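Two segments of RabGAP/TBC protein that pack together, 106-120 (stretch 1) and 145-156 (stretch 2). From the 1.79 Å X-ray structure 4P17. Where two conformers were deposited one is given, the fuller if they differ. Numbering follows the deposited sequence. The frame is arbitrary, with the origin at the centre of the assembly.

Stretch 1 106-120: QYKKDIETDSTHTFP
Stretch 2 145-156: NERVGYVRAMNT

The most unusual feature of this contact is a tyrosine, Tyr150, held at both its ring face and its hydroxyl by one helix. CG1 of Ile111 (chi1 m, chi2 t) sits 3.4 Å from the centroid of the Tyr150 ring, 6° off its normal, a CH-pi contact. Tyr150 (chi1 t, chi2 80°) then donates from OH to OD2 of Asp114 (chi1 m) at 2.7 Å; a carboxylate is a strong acceptor, and this one lies near the ring plane, where a phenol hydrogen points.

Stretch 1 is helical over 108-114, then loops onward; stretch 2 is extended at Tyr150 and Val151 and helical by Met154. The chains run in the same direction, pairing Tyr107 with Tyr150 (CA-CA 6.4 Å), Asp114 with Arg152 (6.6 Å) and Thr118 with Thr156 (6.8 Å).

Tyr107 (chi1 m) covers Gly149, its CE2 3.7 Å from Gly149 CA. Gly149 suits its positive phi (67/-119), and a CB there would clash with Tyr107 OH. A water bridges Tyr107 OH (2.6 Å) and Val148 O (2.9 Å).

Asn155 (chi1 t) uses its amide ND2 to donate to Tyr150 OH at 3.3 Å and, weakly, to Ser115 OG at 3.4 Å. Beyond it, methyls meet: Thr118 CG2 lies 3.6 Å from Thr156 CG2, both residues chi1 p.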

# COMPACT_ATOMS: atom_id res chain seq x y z
N GLN A 106 25.15 4.61 -2.62
CA GLN A 106 25.11 5.59 -3.70
C GLN A 106 23.85 6.43 -3.65
O GLN A 106 23.81 7.53 -4.22
CB GLN A 106 25.16 4.88 -5.07
CG GLN A 106 26.49 4.25 -5.41
CD GLN A 106 26.34 2.96 -6.20
OE1 GLN A 106 25.26 2.63 -6.70
NE2 GLN A 106 27.44 2.22 -6.32
N TYR A 107 22.83 5.91 -2.96
CA TYR A 107 21.49 6.50 -2.94
C TYR A 107 21.16 7.32 -1.70
O TYR A 107 20.05 7.85 -1.59
CB TYR A 107 20.46 5.38 -3.05
CG TYR A 107 20.72 4.48 -4.23
CD1 TYR A 107 20.32 4.85 -5.51
CD2 TYR A 107 21.37 3.26 -4.07
CE1 TYR A 107 20.55 4.03 -6.59
CE2 TYR A 107 21.61 2.44 -5.15
CZ TYR A 107 21.20 2.83 -6.40
OH TYR A 107 21.44 1.99 -7.46
N LYS A 108 22.13 7.42 -0.78
CA LYS A 108 21.91 8.05 0.52
C LYS A 108 21.32 9.45 0.40
O LYS A 108 20.33 9.82 1.07
CB LYS A 108 23.25 8.12 1.30
N LYS A 109 21.96 10.24 -0.46
CA LYS A 109 21.55 11.61 -0.67
C LYS A 109 20.16 11.69 -1.32
O LYS A 109 19.32 12.49 -0.91
CB LYS A 109 22.60 12.34 -1.51
CG LYS A 109 23.92 12.52 -0.78
CD LYS A 109 24.89 13.31 -1.61
CE LYS A 109 26.23 13.51 -0.92
NZ LYS A 109 26.24 14.69 -0.01
N ASP A 110 19.92 10.85 -2.33
CA ASP A 110 18.61 10.82 -3.00
C ASP A 110 17.54 10.45 -1.97
O ASP A 110 16.49 11.08 -1.87
CB ASP A 110 18.57 9.80 -4.14
CG ASP A 110 19.41 10.17 -5.32
OD1 ASP A 110 19.87 11.31 -5.44
OD2 ASP A 110 19.60 9.27 -6.16
N ILE A 111 17.80 9.40 -1.20
CA ILE A 111 16.87 9.07 -0.13
C ILE A 111 16.60 10.27 0.76
O ILE A 111 15.44 10.62 1.00
CB ILE A 111 17.38 7.90 0.74
CG1 ILE A 111 17.46 6.63 -0.10
CG2 ILE A 111 16.45 7.65 1.89
CD1 ILE A 111 18.28 5.57 0.52
N GLU A 112 17.67 10.94 1.21
CA GLU A 112 17.46 12.10 2.10
C GLU A 112 16.65 13.21 1.46
O GLU A 112 15.75 13.75 2.08
CB GLU A 112 18.78 12.69 2.54
CG GLU A 112 19.63 11.79 3.45
CD GLU A 112 21.07 12.30 3.58
OE1 GLU A 112 21.37 13.36 2.99
OE2 GLU A 112 21.90 11.64 4.24
N THR A 113 16.99 13.57 0.24
CA THR A 113 16.27 14.62 -0.46
C THR A 113 14.80 14.24 -0.72
O THR A 113 13.90 15.07 -0.57
CB THR A 113 16.99 14.97 -1.79
OG1 THR A 113 18.30 15.44 -1.48
CG2 THR A 113 16.24 16.04 -2.57
N ASP A 114 14.55 13.00 -1.12
CA ASP A 114 13.15 12.59 -1.33
C ASP A 114 12.31 12.78 -0.04
O ASP A 114 11.10 12.87 -0.10
CB ASP A 114 13.10 11.15 -1.85
CG ASP A 114 13.65 10.99 -3.29
OD1 ASP A 114 14.13 11.97 -3.93
OD2 ASP A 114 13.63 9.85 -3.80
N SER A 115 12.96 12.89 1.12
CA SER A 115 12.25 13.18 2.38
C SER A 115 12.00 14.67 2.68
O SER A 115 11.38 15.00 3.69
CB SER A 115 13.04 12.57 3.54
OG SER A 115 12.93 11.16 3.53
N THR A 116 12.44 15.57 1.83
CA THR A 116 12.15 16.96 2.06
C THR A 116 10.78 17.31 1.45
O THR A 116 10.37 18.46 1.50
CB THR A 116 13.23 17.85 1.49
OG1 THR A 116 13.25 17.73 0.06
CG2 THR A 116 14.60 17.45 2.09
N HIS A 117 10.06 16.34 0.91
CA HIS A 117 8.71 16.67 0.43
C HIS A 117 7.69 15.53 0.62
O HIS A 117 6.49 15.70 0.33
CB HIS A 117 8.77 17.14 -1.04
CG HIS A 117 9.51 16.23 -1.97
ND1 HIS A 117 10.85 16.38 -2.25
CD2 HIS A 117 9.08 15.20 -2.73
CE1 HIS A 117 11.22 15.46 -3.12
NE2 HIS A 117 10.17 14.73 -3.43
N THR A 118 8.14 14.41 1.16
CA THR A 118 7.22 13.37 1.60
C THR A 118 6.81 13.65 3.06
O THR A 118 7.51 14.38 3.77
CB THR A 118 7.85 11.99 1.52
OG1 THR A 118 9.06 11.99 2.27
CG2 THR A 118 8.17 11.61 0.07
N PHE A 119 5.70 13.06 3.49
CA PHE A 119 5.16 13.23 4.86
C PHE A 119 5.43 14.57 5.51
O PHE A 119 6.07 14.64 6.56
CB PHE A 119 5.71 12.14 5.76
CG PHE A 119 5.38 10.80 5.28
CD1 PHE A 119 4.06 10.45 5.12
CD2 PHE A 119 6.37 9.91 4.93
CE1 PHE A 119 3.72 9.23 4.66
CE2 PHE A 119 6.02 8.66 4.44
CZ PHE A 119 4.68 8.34 4.32
N PRO A 120 4.94 15.64 4.89
CA PRO A 120 5.14 16.93 5.55
C PRO A 120 4.46 16.97 6.92
O PRO A 120 5.00 17.59 7.84
CB PRO A 120 4.49 17.92 4.58
CG PRO A 120 3.43 17.11 3.88
CD PRO A 120 4.01 15.72 3.75
N ASN A 145 20.03 -5.07 -1.91
CA ASN A 145 19.56 -5.38 -3.25
C ASN A 145 20.05 -4.28 -4.15
O ASN A 145 19.39 -3.30 -4.42
CB ASN A 145 18.03 -5.46 -3.25
CG ASN A 145 17.48 -5.92 -4.58
OD1 ASN A 145 18.17 -5.90 -5.59
ND2 ASN A 145 16.23 -6.32 -4.58
N GLU A 146 21.30 -4.44 -4.58
CA GLU A 146 21.95 -3.41 -5.36
C GLU A 146 21.33 -3.30 -6.74
O GLU A 146 21.46 -2.27 -7.40
CB GLU A 146 23.45 -3.71 -5.48
N ARG A 147 20.67 -4.36 -7.20
CA ARG A 147 20.16 -4.37 -8.57
C ARG A 147 19.00 -3.40 -8.63
O ARG A 147 18.83 -2.68 -9.62
CB ARG A 147 19.73 -5.78 -9.02
N VAL A 148 18.21 -3.35 -7.56
CA VAL A 148 17.07 -2.47 -7.46
C VAL A 148 17.52 -1.10 -6.94
O VAL A 148 17.13 -0.04 -7.44
CB VAL A 148 15.99 -3.08 -6.53
CG1 VAL A 148 14.92 -2.06 -6.15
CG2 VAL A 148 15.35 -4.28 -7.19
N GLY A 149 18.36 -1.14 -5.92
CA GLY A 149 18.85 0.05 -5.25
C GLY A 149 17.76 0.79 -4.49
O GLY A 149 17.18 0.28 -3.52
N TYR A 150 17.53 2.02 -4.90
CA TYR A 150 16.46 2.83 -4.34
C TYR A 150 15.75 3.53 -5.49
O TYR A 150 16.41 3.89 -6.48
CB TYR A 150 17.01 3.86 -3.32
CG TYR A 150 16.05 4.98 -2.94
CD1 TYR A 150 15.05 4.77 -2.00
CD2 TYR A 150 16.16 6.25 -3.50
CE1 TYR A 150 14.17 5.78 -1.64
CE2 TYR A 150 15.28 7.27 -3.14
CZ TYR A 150 14.29 7.03 -2.21
OH TYR A 150 13.41 8.03 -1.86
N VAL A 151 14.43 3.68 -5.37
CA VAL A 151 13.64 4.59 -6.22
C VAL A 151 12.61 5.31 -5.36
O VAL A 151 12.21 4.82 -4.33
CB VAL A 151 12.91 3.85 -7.40
CG1 VAL A 151 13.93 3.26 -8.36
CG2 VAL A 151 11.93 2.79 -6.88
N ARG A 152 12.17 6.48 -5.80
CA ARG A 152 11.40 7.41 -4.98
C ARG A 152 10.14 6.76 -4.39
O ARG A 152 9.82 6.94 -3.22
CB ARG A 152 11.05 8.61 -5.87
CG ARG A 152 10.14 9.63 -5.28
CD ARG A 152 10.08 10.78 -6.29
NE ARG A 152 8.97 11.70 -6.08
CZ ARG A 152 8.46 12.48 -7.03
NH1 ARG A 152 8.94 12.44 -8.26
NH2 ARG A 152 7.45 13.29 -6.74
N ALA A 153 9.47 5.95 -5.21
CA ALA A 153 8.29 5.20 -4.81
C ALA A 153 8.48 4.53 -3.45
O ALA A 153 7.57 4.47 -2.64
CB ALA A 153 7.95 4.13 -5.88
N MET A 154 9.67 4.01 -3.21
CA MET A 154 9.92 3.25 -2.00
C MET A 154 9.93 4.14 -0.75
O MET A 154 9.76 3.66 0.35
CB MET A 154 11.24 2.48 -2.14
CG MET A 154 11.23 1.38 -3.21
SD MET A 154 12.90 0.97 -3.83
CE MET A 154 13.56 0.11 -2.39
N ASN A 155 10.09 5.45 -0.92
CA ASN A 155 10.14 6.33 0.25
C ASN A 155 8.83 6.30 1.01
O ASN A 155 8.79 5.96 2.19
CB ASN A 155 10.50 7.76 -0.16
CG ASN A 155 10.95 8.60 1.02
OD1 ASN A 155 10.14 8.97 1.88
ND2 ASN A 155 12.21 8.95 1.04
N THR A 156 7.71 6.57 0.34
CA THR A 156 6.44 6.64 1.05
C THR A 156 5.95 5.23 1.44
O THR A 156 5.30 5.06 2.47
CB THR A 156 5.35 7.41 0.23
OG1 THR A 156 5.16 6.80 -1.05
CG2 THR A 156 5.75 8.90 0.04
O HOH W 1 19.11 1.70 -8.60